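Local coordinates for UTP-glucose-1-phosphate uridylyltransferase 2 (PDB 3GUE), which probably catalyses the reaction of alpha-D-glucose 1-phosphate with UTP to give UDP-alpha-D-glucose and diphosphate, at residues Lys50-Val55 with His258-Asp263; Glu280-Pro285 with Met329-Thr334. One frame throughout, in Å; residues are numbered along the deposited sequence.

Contact 1. Residues Lys50-Val55 with His258-Asp263. Unlike the reference sequence in segment 50-55: Ser53 (reference Phe).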
loop_
_atom_site.group_PDB
_atom_site.type_symbol
_atom_site.label_atom_id
_atom_site.label_comp_id
_atom_site.label_asym_id
_atom_site.label_seq_id
_atom_site.Cartn_x
_atom_site.Cartn_y
_atom_site.Cartn_z
ATOM N N LYS A 50 -9.219 -13.139 -19.269
ATOM C CA LYS A 50 -10.306 -13.263 -20.226
ATOM C C LYS A 50 -11.647 -12.669 -19.739
ATOM O O LYS A 50 -12.630 -12.580 -20.522
ATOM C CB LYS A 50 -10.426 -14.711 -20.687
ATOM C CG LYS A 50 -9.339 -15.083 -21.697
ATOM C CD LYS A 50 -9.639 -16.384 -22.431
ATOM C CE LYS A 50 -8.441 -16.847 -23.255
ATOM N NZ LYS A 50 -8.649 -18.223 -23.880
ATOM N N SER A 51 -11.643 -12.201 -18.482
ATOM C CA SER A 51 -12.823 -11.614 -17.824
ATOM C C SER A 51 -12.829 -10.091 -17.895
ATOM O O SER A 51 -13.808 -9.431 -17.507
ATOM C CB SER A 51 -12.917 -12.079 -16.353
ATOM O OG SER A 51 -11.941 -11.439 -15.536
ATOM N N ILE A 52 -11.727 -9.534 -18.386
ATOM C CA ILE A 52 -11.551 -8.099 -18.393
ATOM C C ILE A 52 -10.970 -7.596 -19.704
ATOM O O ILE A 52 -10.423 -8.365 -20.514
ATOM C CB ILE A 52 -10.647 -7.631 -17.227
ATOM C CG1 ILE A 52 -9.348 -8.447 -17.206
ATOM C CG2 ILE A 52 -11.424 -7.707 -15.906
ATOM C CD1 ILE A 52 -8.211 -7.781 -16.503
ATOM N N SER A 53 -11.105 -6.292 -19.882
ATOM C CA SER A 53 -10.614 -5.569 -21.041
ATOM C C SER A 53 -9.703 -4.472 -20.512
ATOM O O SER A 53 -9.931 -3.976 -19.407
ATOM C CB SER A 53 -11.783 -4.941 -21.776
ATOM O OG SER A 53 -12.541 -5.959 -22.390
ATOM N N PRO A 54 -8.660 -4.098 -21.275
ATOM C CA PRO A 54 -7.789 -3.005 -20.828
ATOM C C PRO A 54 -8.437 -1.604 -20.862
ATOM O O PRO A 54 -9.264 -1.315 -21.717
ATOM C CB PRO A 54 -6.601 -3.081 -21.793
ATOM C CG PRO A 54 -7.152 -3.735 -23.013
ATOM C CD PRO A 54 -8.211 -4.677 -22.557
ATOM N N VAL A 55 -8.059 -0.768 -19.907
ATOM C CA VAL A 55 -8.380 0.658 -19.927
ATOM C C VAL A 55 -7.373 1.402 -20.819
ATOM O O VAL A 55 -6.200 1.571 -20.453
ATOM C CB VAL A 55 -8.369 1.270 -18.501
ATOM C CG1 VAL A 55 -8.670 2.772 -18.561
ATOM C CG2 VAL A 55 -9.343 0.572 -17.601
ATOM N N HIS A 258 -3.652 -2.893 -11.057
ATOM C CA HIS A 258 -3.987 -2.097 -12.246
ATOM C C HIS A 258 -5.491 -2.077 -12.461
ATOM O O HIS A 258 -6.218 -2.985 -12.021
ATOM C CB HIS A 258 -3.282 -2.619 -13.510
ATOM C CG HIS A 258 -3.764 -3.960 -13.965
ATOM N ND1 HIS A 258 -4.874 -4.120 -14.764
ATOM C CD2 HIS A 258 -3.295 -5.207 -13.721
ATOM C CE1 HIS A 258 -5.060 -5.405 -15.011
ATOM N NE2 HIS A 258 -4.119 -6.087 -14.389
ATOM N N LEU A 259 -5.933 -1.027 -13.148
ATOM C CA LEU A 259 -7.315 -0.874 -13.534
ATOM C C LEU A 259 -7.597 -1.662 -14.786
ATOM O O LEU A 259 -6.708 -1.895 -15.619
ATOM C CB LEU A 259 -7.681 0.615 -13.735
ATOM C CG LEU A 259 -7.796 1.433 -12.447
ATOM C CD1 LEU A 259 -8.416 2.811 -12.756
ATOM C CD2 LEU A 259 -8.619 0.738 -11.377
ATOM N N ALA A 260 -8.850 -2.084 -14.901
ATOM C CA ALA A 260 -9.333 -2.743 -16.105
ATOM C C ALA A 260 -10.811 -2.447 -16.162
ATOM O O ALA A 260 -11.323 -1.702 -15.343
ATOM C CB ALA A 260 -9.072 -4.234 -16.046
ATOM N N TYR A 261 -11.478 -3.025 -17.142
ATOM C CA TYR A 261 -12.885 -2.809 -17.397
ATOM C C TYR A 261 -13.580 -4.164 -17.427
ATOM O O TYR A 261 -12.990 -5.164 -17.854
ATOM C CB TYR A 261 -13.062 -2.145 -18.770
ATOM C CG TYR A 261 -12.970 -0.627 -18.768
ATOM C CD1 TYR A 261 -13.555 0.121 -17.754
ATOM C CD2 TYR A 261 -12.330 0.055 -19.818
ATOM C CE1 TYR A 261 -13.490 1.506 -17.749
ATOM C CE2 TYR A 261 -12.245 1.451 -19.816
ATOM C CZ TYR A 261 -12.836 2.159 -18.793
ATOM O OH TYR A 261 -12.779 3.523 -18.790
ATOM N N LYS A 262 -14.839 -4.186 -17.003
ATOM C CA LYS A 262 -15.683 -5.393 -17.132
ATOM C C LYS A 262 -17.073 -5.010 -17.640
ATOM O O LYS A 262 -17.599 -3.947 -17.286
ATOM C CB LYS A 262 -15.799 -6.057 -15.755
ATOM C CG LYS A 262 -16.258 -7.497 -15.733
ATOM C CD LYS A 262 -16.409 -7.934 -14.279
ATOM C CE LYS A 262 -17.365 -7.017 -13.516
ATOM N NZ LYS A 262 -16.919 -6.795 -12.104
ATOM N N ASP A 263 -17.677 -5.878 -18.441
ATOM C CA ASP A 263 -19.049 -5.631 -18.918
ATOM C C ASP A 263 -20.122 -6.224 -17.975
ATOM O O ASP A 263 -20.904 -5.492 -17.342
ATOM C CB ASP A 263 -19.229 -6.144 -20.364
ATOM C CG ASP A 263 -19.115 -5.029 -21.421
ATOM O OD1 ASP A 263 -18.796 -5.354 -22.582
ATOM O OD2 ASP A 263 -19.362 -3.842 -21.116
HETATM O O HOH W 1 -6.212 -2.366 -18.030
#
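Val55 and Tyr261 set the geometry of this contact, their side chains crossing at about a right angle. Val55 CG2, placed anti to its own carbonyl carbon, stands 3.8 Å from the centroid of the Tyr261 ring and only 13° off the ring normal, so its methyl group makes a CH-pi contact over the middle of one face. The other branch, CG1, anti to the backbone N (chi1 178°), lies over the same face, out toward CE2 and OH. CG2 serves two surfaces at once, since it also packs 3.6 Å from Ala260 CA. Outside the two segments, the Tyr261 ring also meets that of Phe276, the two planes being nearly parallel.

On the far side of the Ser53–Tyr261 pair, Ile52 sends CG1 into the crowded position between its backbone N and carbonyl carbon (chi1 51°). That torsion carries CD1 to 3.7 Å from Ala260 CB and to the edge of the His258 imidazole. The imidazole is held in turn: ND1 donates an almost straight bond to Leu259 O, approaching from above the carbonyl plane, while NE2 bonds to Arg279. Leu259 O also takes a short bond, 2.5 Å, from a water that accepts from Val55 N, bridging the two backbones.

Ser53 and Tyr261 form a hydrogen-bonded antiparallel pair, with Ser53 N to Tyr261 O at 3.0 Å and Tyr261 N to Ser53 O at 2.9 Å. Both donors lie in the plane of the accepting carbonyl, and the two side chains project on the same face. Such reciprocal bonding of one residue pair is the signature of antiparallel pairing: the short, weakly bonded strand around 53-54 is outermost in a three-stranded antiparallel sheet, with strand 257-262 in the middle and strand 275-280 beyond.

Contact 2. Residues Glu280-Pro285 with Met329-Thr334. With UPG (uridine-5'-diphosphate-glucose), chain C.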
loop_
_atom_site.group_PDB
_atom_site.type_symbol
_atom_site.label_atom_id
_atom_site.label_comp_id
_atom_site.label_asym_id
_atom_site.label_seq_id
_atom_site.Cartn_x
_atom_site.Cartn_y
_atom_site.Cartn_z
ATOM N N GLU A 280 -5.744 -6.728 -8.290
ATOM C CA GLU A 280 -4.561 -6.773 -7.408
ATOM C C GLU A 280 -3.656 -7.951 -7.750
ATOM O O GLU A 280 -4.083 -8.889 -8.417
ATOM C CB GLU A 280 -4.981 -6.883 -5.954
ATOM C CG GLU A 280 -5.738 -5.673 -5.388
ATOM C CD GLU A 280 -4.870 -4.438 -5.246
ATOM O OE1 GLU A 280 -4.024 -4.357 -4.332
ATOM O OE2 GLU A 280 -5.058 -3.533 -6.043
ATOM N N SER A 281 -2.415 -7.908 -7.273
ATOM C CA SER A 281 -1.498 -9.052 -7.384
ATOM C C SER A 281 -2.120 -10.379 -6.918
ATOM O O SER A 281 -2.000 -11.408 -7.600
ATOM C CB SER A 281 -0.234 -8.775 -6.570
ATOM O OG SER A 281 0.604 -7.857 -7.230
ATOM N N ALA A 282 -2.770 -10.342 -5.759
ATOM C CA ALA A 282 -3.405 -11.511 -5.159
ATOM C C ALA A 282 -4.630 -12.037 -5.931
ATOM O O ALA A 282 -5.126 -13.133 -5.647
ATOM C CB ALA A 282 -3.791 -11.202 -3.738
ATOM N N GLN A 283 -5.101 -11.265 -6.905
ATOM C CA GLN A 283 -6.277 -11.634 -7.710
ATOM C C GLN A 283 -5.854 -12.155 -9.074
ATOM O O GLN A 283 -6.686 -12.507 -9.907
ATOM C CB GLN A 283 -7.217 -10.435 -7.864
ATOM C CG GLN A 283 -7.997 -10.085 -6.609
ATOM C CD GLN A 283 -8.713 -8.752 -6.723
ATOM O OE1 GLN A 283 -8.119 -7.756 -7.164
ATOM N NE2 GLN A 283 -9.995 -8.710 -6.305
ATOM N N CYS A 284 -4.548 -12.199 -9.309
ATOM C CA CYS A 284 -4.047 -12.601 -10.607
ATOM C C CYS A 284 -3.605 -14.056 -10.584
ATOM O O CYS A 284 -2.668 -14.412 -9.864
ATOM C CB CYS A 284 -2.936 -11.659 -11.118
ATOM S SG CYS A 284 -2.294 -12.128 -12.746
ATOM N N PRO A 285 -4.296 -14.910 -11.368
ATOM C CA PRO A 285 -3.965 -16.327 -11.459
ATOM C C PRO A 285 -2.587 -16.516 -12.048
ATOM O O PRO A 285 -2.180 -15.761 -12.934
ATOM C CB PRO A 285 -5.012 -16.877 -12.432
ATOM C CG PRO A 285 -6.069 -15.869 -12.467
ATOM C CD PRO A 285 -5.432 -14.568 -12.243
ATOM N N MET A 329 -10.143 -11.449 -1.603
ATOM C CA MET A 329 -8.939 -11.978 -2.216
ATOM C C MET A 329 -8.471 -13.088 -1.284
ATOM O O MET A 329 -8.416 -12.903 -0.072
ATOM C CB MET A 329 -7.864 -10.883 -2.335
ATOM C CG MET A 329 -8.373 -9.553 -2.924
ATOM S SD MET A 329 -7.049 -8.412 -3.382
ATOM C CE MET A 329 -6.433 -7.864 -1.780
ATOM N N ARG A 330 -8.147 -14.239 -1.860
ATOM C CA ARG A 330 -7.864 -15.439 -1.081
ATOM C C ARG A 330 -6.382 -15.685 -1.212
ATOM O O ARG A 330 -5.926 -16.279 -2.185
ATOM C CB ARG A 330 -8.689 -16.618 -1.615
ATOM C CG ARG A 330 -8.628 -17.905 -0.776
ATOM C CD ARG A 330 -8.961 -19.110 -1.628
ATOM N NE ARG A 330 -8.010 -19.277 -2.726
ATOM C CZ ARG A 330 -7.952 -20.337 -3.531
ATOM N NH1 ARG A 330 -8.775 -21.373 -3.359
ATOM N NH2 ARG A 330 -7.057 -20.371 -4.511
ATOM N N ASN A 331 -5.643 -15.178 -0.235
ATOM C CA ASN A 331 -4.185 -15.099 -0.267
ATOM C C ASN A 331 -3.509 -16.286 0.438
ATOM O O ASN A 331 -3.529 -16.362 1.665
ATOM C CB ASN A 331 -3.744 -13.768 0.396
ATOM C CG ASN A 331 -2.444 -13.216 -0.162
ATOM O OD1 ASN A 331 -1.901 -13.709 -1.146
ATOM N ND2 ASN A 331 -1.955 -12.157 0.459
ATOM N N PRO A 332 -2.883 -17.199 -0.334
ATOM C CA PRO A 332 -2.288 -18.403 0.255
ATOM C C PRO A 332 -0.923 -18.064 0.854
ATOM O O PRO A 332 -0.151 -17.329 0.235
ATOM C CB PRO A 332 -2.134 -19.324 -0.960
ATOM C CG PRO A 332 -1.825 -18.358 -2.085
ATOM C CD PRO A 332 -2.665 -17.139 -1.798
ATOM N N LYS A 333 -0.643 -18.576 2.050
ATOM C CA LYS A 333 0.599 -18.322 2.789
ATOM C C LYS A 333 0.885 -19.540 3.661
ATOM O O LYS A 333 0.110 -20.483 3.699
ATOM C CB LYS A 333 0.452 -17.119 3.745
ATOM C CG LYS A 333 0.222 -15.734 3.136
ATOM C CD LYS A 333 1.435 -15.173 2.481
ATOM C CE LYS A 333 1.109 -13.824 1.814
ATOM N NZ LYS A 333 2.203 -13.406 0.898
ATOM N N THR A 334 1.995 -19.505 4.387
ATOM C CA THR A 334 2.178 -20.405 5.521
ATOM C C THR A 334 1.940 -19.574 6.774
ATOM O O THR A 334 2.226 -18.368 6.766
ATOM C CB THR A 334 3.563 -21.065 5.527
ATOM O OG1 THR A 334 4.584 -20.065 5.616
ATOM C CG2 THR A 334 3.749 -21.924 4.255
HETATM N N1 UPG C . -2.433 -1.959 5.155
HETATM C C2 UPG C . -3.358 -1.735 6.194
HETATM N N3 UPG C . -4.168 -2.795 6.562
HETATM C C4 UPG C . -4.110 -4.031 5.964
HETATM C C5 UPG C . -3.208 -4.257 4.916
HETATM C C6 UPG C . -2.367 -3.230 4.500
HETATM O O2 UPG C . -3.475 -0.669 6.817
HETATM O O4 UPG C . -4.874 -4.909 6.387
HETATM C C1C UPG C . -1.534 -0.845 4.713
HETATM C C2C UPG C . -0.032 -1.085 4.539
HETATM O O2C UPG C . 0.649 -1.004 5.799
HETATM C C3C UPG C . 0.323 0.106 3.651
HETATM C C4C UPG C . -0.881 0.194 2.727
HETATM O O4C UPG C . -1.983 -0.476 3.397
HETATM O O3C UPG C . 0.355 1.287 4.451
HETATM C C5C UPG C . -0.629 -0.553 1.376
HETATM O O5C UPG C . -0.518 -1.944 1.508
HETATM P PA UPG C . 0.580 -2.775 0.665
HETATM O O1A UPG C . 1.851 -2.016 0.841
HETATM O O2A UPG C . 0.543 -4.207 0.982
HETATM O O3A UPG C . 0.071 -2.523 -0.880
HETATM P PB UPG C . -0.974 -3.429 -1.736
HETATM O O1B UPG C . -2.199 -3.593 -0.936
HETATM O O2B UPG C . -0.297 -4.632 -2.314
HETATM O O3B UPG C . -1.176 -2.442 -2.986
HETATM C "C1'" UPG C . -1.828 -1.138 -2.764
HETATM C "C2'" UPG C . -3.084 -1.066 -3.621
HETATM C "C3'" UPG C . -2.666 -1.281 -5.070
HETATM C "C4'" UPG C . -1.685 -0.168 -5.475
HETATM C "C5'" UPG C . -0.460 -0.160 -4.527
HETATM C "C6'" UPG C . 0.343 1.102 -4.709
HETATM O "O2'" UPG C . -4.034 -2.078 -3.242
HETATM O "O3'" UPG C . -3.824 -1.321 -5.886
HETATM O "O4'" UPG C . -1.256 -0.344 -6.817
HETATM O "O5'" UPG C . -0.839 -0.153 -3.123
HETATM O "O6'" UPG C . 1.636 0.924 -4.126
HETATM O O HOH W 2 -7.391 -13.920 -4.670
#
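The sugar end of the UDP-glucose site is backed here by the turn that follows strand 275-280, packed against strand 329-334, an outermost strand of a four-stranded antiparallel sheet. Glu280 grips the glucose with both carboxylate oxygens: O2' donates to OE1 and O3' to OE2, each at 2.5 Å. Its CB points toward 329-334 and chi1 (-65°) sets CG beside the backbone N, so both face Met329 SD, which lies 3.6 Å from Glu280 CB and equally near CG; the bend at chi2 (-69°) then turns the carboxylate to the sugar.

Met329 crosses Glu280 obliquely and Gln283 at about a right angle, its CG lying 3.7 Å from Gln283 CG. Gln283 extends beyond CG, and its OE1 accepts Glu280 N at 2.8 Å in a nearly straight bond (175°) in the amide carbonyl plane. With Gln283 N bonded to Glu280 O, this ties the turn to the glutamate's backbone. Ala282 CB reaches toward Asn331 OD1, while a water donates to Ala282 O at 2.6 Å and accepts from Arg330 N.

Apolar and sulfur contacts, with one water bridge, therefore join the segments without a direct hydrogen bond. Gln283, on the backbone N of Glu280, and Met329, on its CB and CG, are placed to steady the glutamate as a second shell. Short bonds from two neighbouring hydroxyls, one to each oxygen, fix the carboxylate against the sugar and are consistent with its ionisation.

In the fold
From the N terminus, the chain reaches 50-55 after its first two helices and passes through much of the central mixed sheet before 258-263 closes contact 1, a loop of 202 intervening residues. Contact 2 opens later and closes over only 43, so the two follow in series and neither nest nor cross. Strand 275-280 links them: it pairs with strand 257-262 of contact 1 and its last residue, Glu280, begins contact 2. Their centres are 18 Å apart and their nearest atoms about 5 Å. Contact 1 adds an outer strand to the three-stranded sheet; contact 2 packs the turn leaving that sheet on strand 329-334 of the four-stranded one, beside the bound UDP-glucose.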